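PDB 5HAB: ribonuclease J from Methanolobus psychrophilus R15, which probably degrades RNA as a metal-dependent exoribonuclease of the beta-CASP group of metallo-beta-lactamase-fold enzymes. Local coordinates for residues R72-E77 against A117-A122; Q137-S140 against V146-N149. The protein carries 1 engineered substitution. One frame throughout, in Å; residues are numbered along the deposited sequence.

Contact 1 (R72-E77 against A117-A122)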
ATOM      1  N   ARG B  72       8.695 -16.517  33.644  1.00103.14           N
ATOM      2  CA  ARG B  72       8.021 -17.411  34.581  1.00106.71           C
ATOM      3  C   ARG B  72       7.413 -18.577  33.814  1.00107.83           C
ATOM      4  O   ARG B  72       7.327 -19.693  34.330  1.00 98.92           O
ATOM      5  CB  ARG B  72       6.944 -16.678  35.384  1.00106.06           C
ATOM      6  CG  ARG B  72       7.235 -16.527  36.872  1.00109.76           C
ATOM      7  CD  ARG B  72       6.084 -15.817  37.580  1.00119.29           C
ATOM      8  NE  ARG B  72       4.852 -16.605  37.566  1.00123.70           N
ATOM      9  CZ  ARG B  72       3.646 -16.118  37.840  1.00111.52           C
ATOM     10  NH1 ARG B  72       3.496 -14.836  38.143  1.00111.06           N
ATOM     11  NH2 ARG B  72       2.584 -16.913  37.804  1.00102.92           N
ATOM     12  N   MET B  73       6.982 -18.308  32.584  1.00106.69           N
ATOM     13  CA  MET B  73       6.409 -19.355  31.748  1.00 90.71           C
ATOM     14  C   MET B  73       7.518 -20.305  31.338  1.00 75.50           C
ATOM     15  O   MET B  73       8.610 -19.870  30.976  1.00 72.33           O
ATOM     16  CB  MET B  73       5.741 -18.780  30.496  1.00 84.15           C
ATOM     17  CG  MET B  73       4.539 -17.891  30.749  1.00102.68           C
ATOM     18  SD  MET B  73       3.934 -17.112  29.232  1.00100.20           S
ATOM     19  CE  MET B  73       5.352 -16.159  28.716  1.00 76.42           C
ATOM     20  N   HIS B  74       7.251 -21.604  31.395  1.00 63.71           N
ATOM     21  CA  HIS B  74       8.235 -22.555  30.905  1.00 79.55           C
ATOM     22  C   HIS B  74       7.918 -22.971  29.472  1.00 78.71           C
ATOM     23  O   HIS B  74       6.960 -22.487  28.864  1.00 65.87           O
ATOM     24  CB  HIS B  74       8.356 -23.776  31.817  1.00 81.81           C
ATOM     25  CG  HIS B  74       9.731 -24.376  31.807  1.00 85.18           C
ATOM     26  ND1 HIS B  74      10.044 -25.521  31.107  1.00 65.46           N
ATOM     27  CD2 HIS B  74      10.889 -23.949  32.367  1.00 75.22           C
ATOM     28  CE1 HIS B  74      11.329 -25.790  31.261  1.00 69.54           C
ATOM     29  NE2 HIS B  74      11.865 -24.851  32.019  1.00 74.40           N
ATOM     30  N   SER B  75       8.757 -23.858  28.948  1.00 65.85           N
ATOM     31  CA  SER B  75       8.809 -24.189  27.531  1.00 59.64           C
ATOM     32  C   SER B  75       7.476 -24.497  26.853  1.00 57.72           C
ATOM     33  O   SER B  75       7.220 -23.987  25.771  1.00 60.03           O
ATOM     34  CB  SER B  75       9.737 -25.388  27.340  1.00 43.45           C
ATOM     35  OG  SER B  75      10.999 -25.141  27.929  1.00 73.62           O
ATOM     36  N   LEU B  76       6.620 -25.297  27.478  1.00 44.21           N
ATOM     37  CA  LEU B  76       5.437 -25.784  26.768  1.00 49.07           C
ATOM     38  C   LEU B  76       4.403 -24.691  26.538  1.00 48.19           C
ATOM     39  O   LEU B  76       3.721 -24.686  25.512  1.00 56.94           O
ATOM     40  CB  LEU B  76       4.798 -26.961  27.509  1.00 45.92           C
ATOM     41  CG  LEU B  76       5.200 -28.356  27.009  1.00 76.31           C
ATOM     42  CD1 LEU B  76       6.709 -28.489  26.798  1.00 64.69           C
ATOM     43  CD2 LEU B  76       4.691 -29.441  27.951  1.00 75.50           C
ATOM     44  N   GLU B  77       4.305 -23.753  27.470  1.00 46.02           N
ATOM     45  CA  GLU B  77       3.340 -22.673  27.342  1.00 53.29           C
ATOM     46  C   GLU B  77       3.816 -21.728  26.243  1.00 50.59           C
ATOM     47  O   GLU B  77       3.027 -21.244  25.426  1.00 40.90           O
ATOM     48  CB  GLU B  77       3.180 -21.939  28.673  1.00 61.72           C
ATOM     49  CG  GLU B  77       2.340 -20.679  28.614  1.00 79.68           C
ATOM     50  CD  GLU B  77       2.159 -20.046  29.983  1.00108.71           C
ATOM     51  OE1 GLU B  77       1.445 -19.026  30.081  1.00104.34           O
ATOM     52  OE2 GLU B  77       2.738 -20.567  30.963  1.00 95.97           O
ATOM     53  N   ALA B 117      17.357 -25.747  25.335  1.00 28.34           N
ATOM     54  CA  ALA B 117      18.682 -26.349  25.188  1.00 43.66           C
ATOM     55  C   ALA B 117      19.017 -27.340  26.311  1.00 55.17           C
ATOM     56  O   ALA B 117      19.723 -28.326  26.086  1.00 41.34           O
ATOM     57  CB  ALA B 117      19.745 -25.275  25.117  1.00 31.24           C
ATOM     58  N   HIS B 118      18.489 -27.096  27.508  1.00 48.26           N
ATOM     59  CA  HIS B 118      18.861 -27.888  28.680  1.00 51.79           C
ATOM     60  C   HIS B 118      18.297 -29.307  28.641  1.00 53.30           C
ATOM     61  O   HIS B 118      18.647 -30.137  29.477  1.00 59.96           O
ATOM     62  CB  HIS B 118      18.414 -27.189  29.970  1.00 47.27           C
ATOM     63  CG  HIS B 118      16.931 -27.039  30.100  1.00 49.74           C
ATOM     64  ND1 HIS B 118      16.101 -28.091  30.422  1.00 50.33           N
ATOM     65  CD2 HIS B 118      16.131 -25.954  29.972  1.00 58.31           C
ATOM     66  CE1 HIS B 118      14.852 -27.664  30.471  1.00 61.44           C
ATOM     67  NE2 HIS B 118      14.842 -26.371  30.203  1.00 56.87           N
ATOM     68  N   ARG B 119      17.405 -29.576  27.692  1.00 52.63           N
ATOM     69  CA  ARG B 119      16.821 -30.907  27.551  1.00 48.22           C
ATOM     70  C   ARG B 119      17.650 -31.826  26.661  1.00 51.37           C
ATOM     71  O   ARG B 119      17.381 -33.023  26.577  1.00 63.59           O
ATOM     72  CB  ARG B 119      15.398 -30.809  27.007  1.00 33.82           C
ATOM     73  CG  ARG B 119      14.403 -30.365  28.052  1.00 50.07           C
ATOM     74  CD  ARG B 119      12.978 -30.485  27.563  1.00 48.77           C
ATOM     75  NE  ARG B 119      12.074 -29.836  28.503  1.00 50.87           N
ATOM     76  CZ  ARG B 119      11.634 -28.593  28.366  1.00 75.48           C
ATOM     77  NH1 ARG B 119      12.032 -27.865  27.330  1.00 70.94           N
ATOM     78  NH2 ARG B 119      10.813 -28.072  29.267  1.00 67.01           N
ATOM     79  N   TYR B 120      18.653 -31.268  25.993  1.00 53.95           N
ATOM     80  CA  TYR B 120      19.501 -32.062  25.112  1.00 44.16           C
ATOM     81  C   TYR B 120      20.862 -32.299  25.752  1.00 51.38           C
ATOM     82  O   TYR B 120      21.438 -31.398  26.362  1.00 44.85           O
ATOM     83  CB  TYR B 120      19.657 -31.382  23.747  1.00 48.32           C
ATOM     84  CG  TYR B 120      18.350 -31.216  23.012  1.00 45.05           C
ATOM     85  CD1 TYR B 120      17.845 -32.234  22.210  1.00 41.70           C
ATOM     86  CD2 TYR B 120      17.605 -30.052  23.140  1.00 43.09           C
ATOM     87  CE1 TYR B 120      16.642 -32.089  21.544  1.00 37.01           C
ATOM     88  CE2 TYR B 120      16.401 -29.899  22.481  1.00 39.28           C
ATOM     89  CZ  TYR B 120      15.924 -30.917  21.685  1.00 43.70           C
ATOM     90  OH  TYR B 120      14.725 -30.754  21.032  1.00 43.94           O
ATOM     91  N   ALA B 121      21.360 -33.524  25.616  1.00 62.09           N
ATOM     92  CA  ALA B 121      22.675 -33.888  26.126  1.00 61.59           C
ATOM     93  C   ALA B 121      23.742 -33.545  25.093  1.00 63.79           C
ATOM     94  O   ALA B 121      24.357 -34.427  24.489  1.00 48.73           O
ATOM     95  CB  ALA B 121      22.721 -35.365  26.482  1.00 65.58           C
ATOM     96  N   ALA B 122      23.938 -32.248  24.881  1.00 61.52           N
ATOM     97  CA  ALA B 122      24.832 -31.768  23.837  1.00 46.06           C
ATOM     98  C   ALA B 122      25.430 -30.417  24.217  1.00 33.56           C
ATOM     99  O   ALA B 122      24.792 -29.626  24.910  1.00 37.23           O
ATOM    100  CB  ALA B 122      24.085 -31.672  22.503  1.00 40.30           C
TER

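Contact 2 (Q137-S140 against V146-N149)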
ATOM      1  N   GLN B 137      23.470 -15.056  29.271  1.00 61.06           N
ATOM      2  CA  GLN B 137      22.026 -15.249  29.291  1.00 63.35           C
ATOM      3  C   GLN B 137      21.621 -16.450  30.154  1.00 76.62           C
ATOM      4  O   GLN B 137      20.665 -16.366  30.923  1.00 80.57           O
ATOM      5  CB  GLN B 137      21.499 -15.406  27.869  1.00 59.21           C
ATOM      6  CG  GLN B 137      20.085 -15.922  27.777  1.00 56.32           C
ATOM      7  CD  GLN B 137      19.551 -15.854  26.363  1.00 86.86           C
ATOM      8  OE1 GLN B 137      19.709 -16.793  25.582  1.00 64.57           O
ATOM      9  NE2 GLN B 137      18.914 -14.737  26.023  1.00 80.24           N
ATOM     10  N   ILE B 138      22.322 -17.572  29.994  1.00 74.27           N
ATOM     11  CA  ILE B 138      22.048 -18.784  30.769  1.00 82.72           C
ATOM     12  C   ILE B 138      22.120 -18.502  32.267  1.00 94.28           C
ATOM     13  O   ILE B 138      21.290 -18.980  33.046  1.00 96.56           O
ATOM     14  CB  ILE B 138      23.018 -19.922  30.386  1.00 75.19           C
ATOM     15  CG1 ILE B 138      22.756 -20.397  28.954  1.00 62.20           C
ATOM     16  CG2 ILE B 138      22.902 -21.082  31.363  1.00 70.63           C
ATOM     17  CD1 ILE B 138      21.381 -20.988  28.752  1.00 64.74           C
ATOM     18  N   ASP B 139      23.113 -17.707  32.660  1.00 79.91           N
ATOM     19  CA  ASP B 139      23.287 -17.299  34.051  1.00 78.36           C
ATOM     20  C   ASP B 139      22.309 -16.187  34.422  1.00 87.91           C
ATOM     21  O   ASP B 139      22.657 -15.265  35.159  1.00104.32           O
ATOM     22  CB  ASP B 139      24.726 -16.841  34.313  1.00 78.54           C
ATOM     23  CG  ASP B 139      25.760 -17.854  33.844  1.00 86.04           C
ATOM     24  OD1 ASP B 139      25.404 -19.045  33.695  1.00 83.52           O
ATOM     25  OD2 ASP B 139      26.930 -17.461  33.633  1.00 60.87           O
ATOM     26  N   SER B 140      21.091 -16.264  33.897  1.00 91.61           N
ATOM     27  CA  SER B 140      20.098 -15.226  34.127  1.00 98.10           C
ATOM     28  C   SER B 140      18.691 -15.813  34.139  1.00106.98           C
ATOM     29  O   SER B 140      17.749 -15.207  33.628  1.00116.18           O
ATOM     30  CB  SER B 140      20.203 -14.132  33.059  1.00 98.13           C
ATOM     31  OG  SER B 140      21.531 -13.646  32.940  1.00 91.89           O
ATOM     32  N   VAL B 146      20.682 -27.197  34.918  1.00 44.06           N
ATOM     33  CA  VAL B 146      21.590 -27.819  33.958  1.00 52.12           C
ATOM     34  C   VAL B 146      22.022 -26.831  32.872  1.00 62.22           C
ATOM     35  O   VAL B 146      21.188 -26.228  32.197  1.00 61.93           O
ATOM     36  CB  VAL B 146      20.948 -29.075  33.333  1.00 67.20           C
ATOM     37  CG1 VAL B 146      19.464 -28.839  33.064  1.00 69.83           C
ATOM     38  CG2 VAL B 146      21.677 -29.467  32.052  1.00 58.69           C
ATOM     39  N   LYS B 147      23.335 -26.667  32.716  1.00 53.84           N
ATOM     40  CA  LYS B 147      23.893 -25.780  31.701  1.00 52.07           C
ATOM     41  C   LYS B 147      24.745 -26.557  30.706  1.00 59.08           C
ATOM     42  O   LYS B 147      25.703 -27.221  31.100  1.00 70.84           O
ATOM     43  CB  LYS B 147      24.754 -24.687  32.339  1.00 52.00           C
ATOM     44  CG  LYS B 147      24.066 -23.845  33.389  1.00 55.06           C
ATOM     45  CD  LYS B 147      25.070 -22.901  34.037  1.00 60.46           C
ATOM     46  CE  LYS B 147      24.450 -22.123  35.184  1.00 74.32           C
ATOM     47  NZ  LYS B 147      25.469 -21.313  35.909  1.00 76.66           N
ATOM     48  N   ASN B 148      24.407 -26.476  29.422  1.00 50.30           N
ATOM     49  CA  ASN B 148      25.216 -27.130  28.400  1.00 47.27           C
ATOM     50  C   ASN B 148      26.585 -26.454  28.398  1.00 42.85           C
ATOM     51  O   ASN B 148      26.671 -25.237  28.560  1.00 54.69           O
ATOM     52  CB  ASN B 148      24.556 -27.019  27.020  1.00 45.57           C
ATOM     53  CG  ASN B 148      23.110 -27.500  27.015  1.00 54.96           C
ATOM     54  OD1 ASN B 148      22.242 -26.917  27.670  1.00 48.85           O
ATOM     55  ND2 ASN B 148      22.845 -28.564  26.260  1.00 39.66           N
ATOM     56  N   ASN B 149      27.654 -27.220  28.206  1.00 41.83           N
ATOM     57  CA  ASN B 149      28.961 -26.591  28.045  1.00 70.19           C
ATOM     58  C   ASN B 149      28.989 -25.873  26.704  1.00 59.92           C
ATOM     59  O   ASN B 149      28.372 -26.319  25.736  1.00 42.38           O
ATOM     60  CB  ASN B 149      30.112 -27.606  28.159  1.00 42.42           C
ATOM     61  CG  ASN B 149      30.031 -28.709  27.129  1.00 53.12           C
ATOM     62  OD1 ASN B 149      29.018 -29.402  27.026  1.00 55.22           O
ATOM     63  ND2 ASN B 149      31.105 -28.884  26.360  1.00 50.25           N
TER

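Contact 1 (R72-E77 against A117-A122)
The guanidinium of Arg119 points its terminal nitrogens at His74 and Ser75. Arg119 NH1 lies 3.0 Å from Ser75 OG, which sits at the guanidinium edge, in its plane. Arg119 NH2 approaches the edge of the His74 imidazole in the plane of that ring, 3.1 Å from His74 CE1 and 3.2 Å from His74 ND1, while ring and guanidinium planes stand nearly perpendicular, at 85°. His118 brings its CE1 corner over one face of the guanidinium, 3.9 Å above the plane. The two imidazoles touch only at their edges, His74 CE1 3.7 Å from His118 NE2, their planes inclined at 49°. The Arg119 chain, extended from CG to NE, carries the guanidinium across to the helix start, and His118 CG stands between its own backbone N and carbonyl carbon (chi1 64°), which turns that corner over the guanidinium. The hydrogen bond of Ser75 OG is to Lys115 O, near the end of helix 113-116, and this positions the hydroxyl beside Arg119. His74 is the N-cap residue of helix 75-81, and the contact joins the start of that helix to the loop leading from helix 113-116 into strand 124-126 of the seven-stranded mixed sheet, in the metallo-beta-lactamase part.

Contact 2 (Q137-S140 against V146-N149)
The end of helix 128-138 and the loop that returns the chain to strand 150-152 meet here through Ile138, Asp139 and Lys147, as an aliphatic contact continued outward by a salt bridge. Ile138 CG2 touches the lysine chain near its root, 3.6 Å from Lys147 CG and 3.9 Å from Lys147 CD, the two side chains running antiparallel alongside each other. CG2 is the branch anti to the backbone N of Ile138, which turns this methyl toward the loop. Lys147 is fully extended beyond CG, every torsion from chi2 to chi4 within 10° of 180°, and its methylenes carry the ammonium past the isoleucine to the aspartate.

Asp139 is the first residue to leave the helical conformation, and its carboxylate crosses the lysine at about a right angle. Lys147 NZ donates to Asp139 OD1 at 3.2 Å, reaching it from above the carboxylate, 54° out of its plane. In the metallo-beta-lactamase part of the enzyme, helix 128-138 connects strand 124-126 to its parallel neighbour 150-152, the outermost strand of the seven-stranded mixed sheet within this chain, so the contact closes the return half of a beta-alpha-beta crossover. Behind it, Ile138 also packs on Ile113 of helix 113-116, Lys147 touches Arg142 in the intervening loop, and the backbone of Asn149 hydrogen-bonds that of Ile124 where the two strands begin to pair. The salt bridge lies at the surface, and the nearest atom of the bound nucleic acid is about 7 Å from the contact.

How the contacts relate
Contact 1 and contact 2 follow one another along the chain, the first closing before the second opens, with centres 11 Å apart on the same side of the chain's centre. They adjoin strands 124-126 and 150-152 at one end of the seven-stranded mixed sheet: 117-122 leads into the first strand and 146-149 into the second. The loops touch directly. Asn148 ND2 probably hydrogen-bonds the carbonyl oxygens of Ala117 and Ala122, and His118 packs on Val146. Helix 113-116 is a shared neighbour, meeting Ser75 through Lys115 and Ile138 through Ile113. Together they tie helix 75-81, this sheet edge and helix 128-138 into one surface region near the bound RNA.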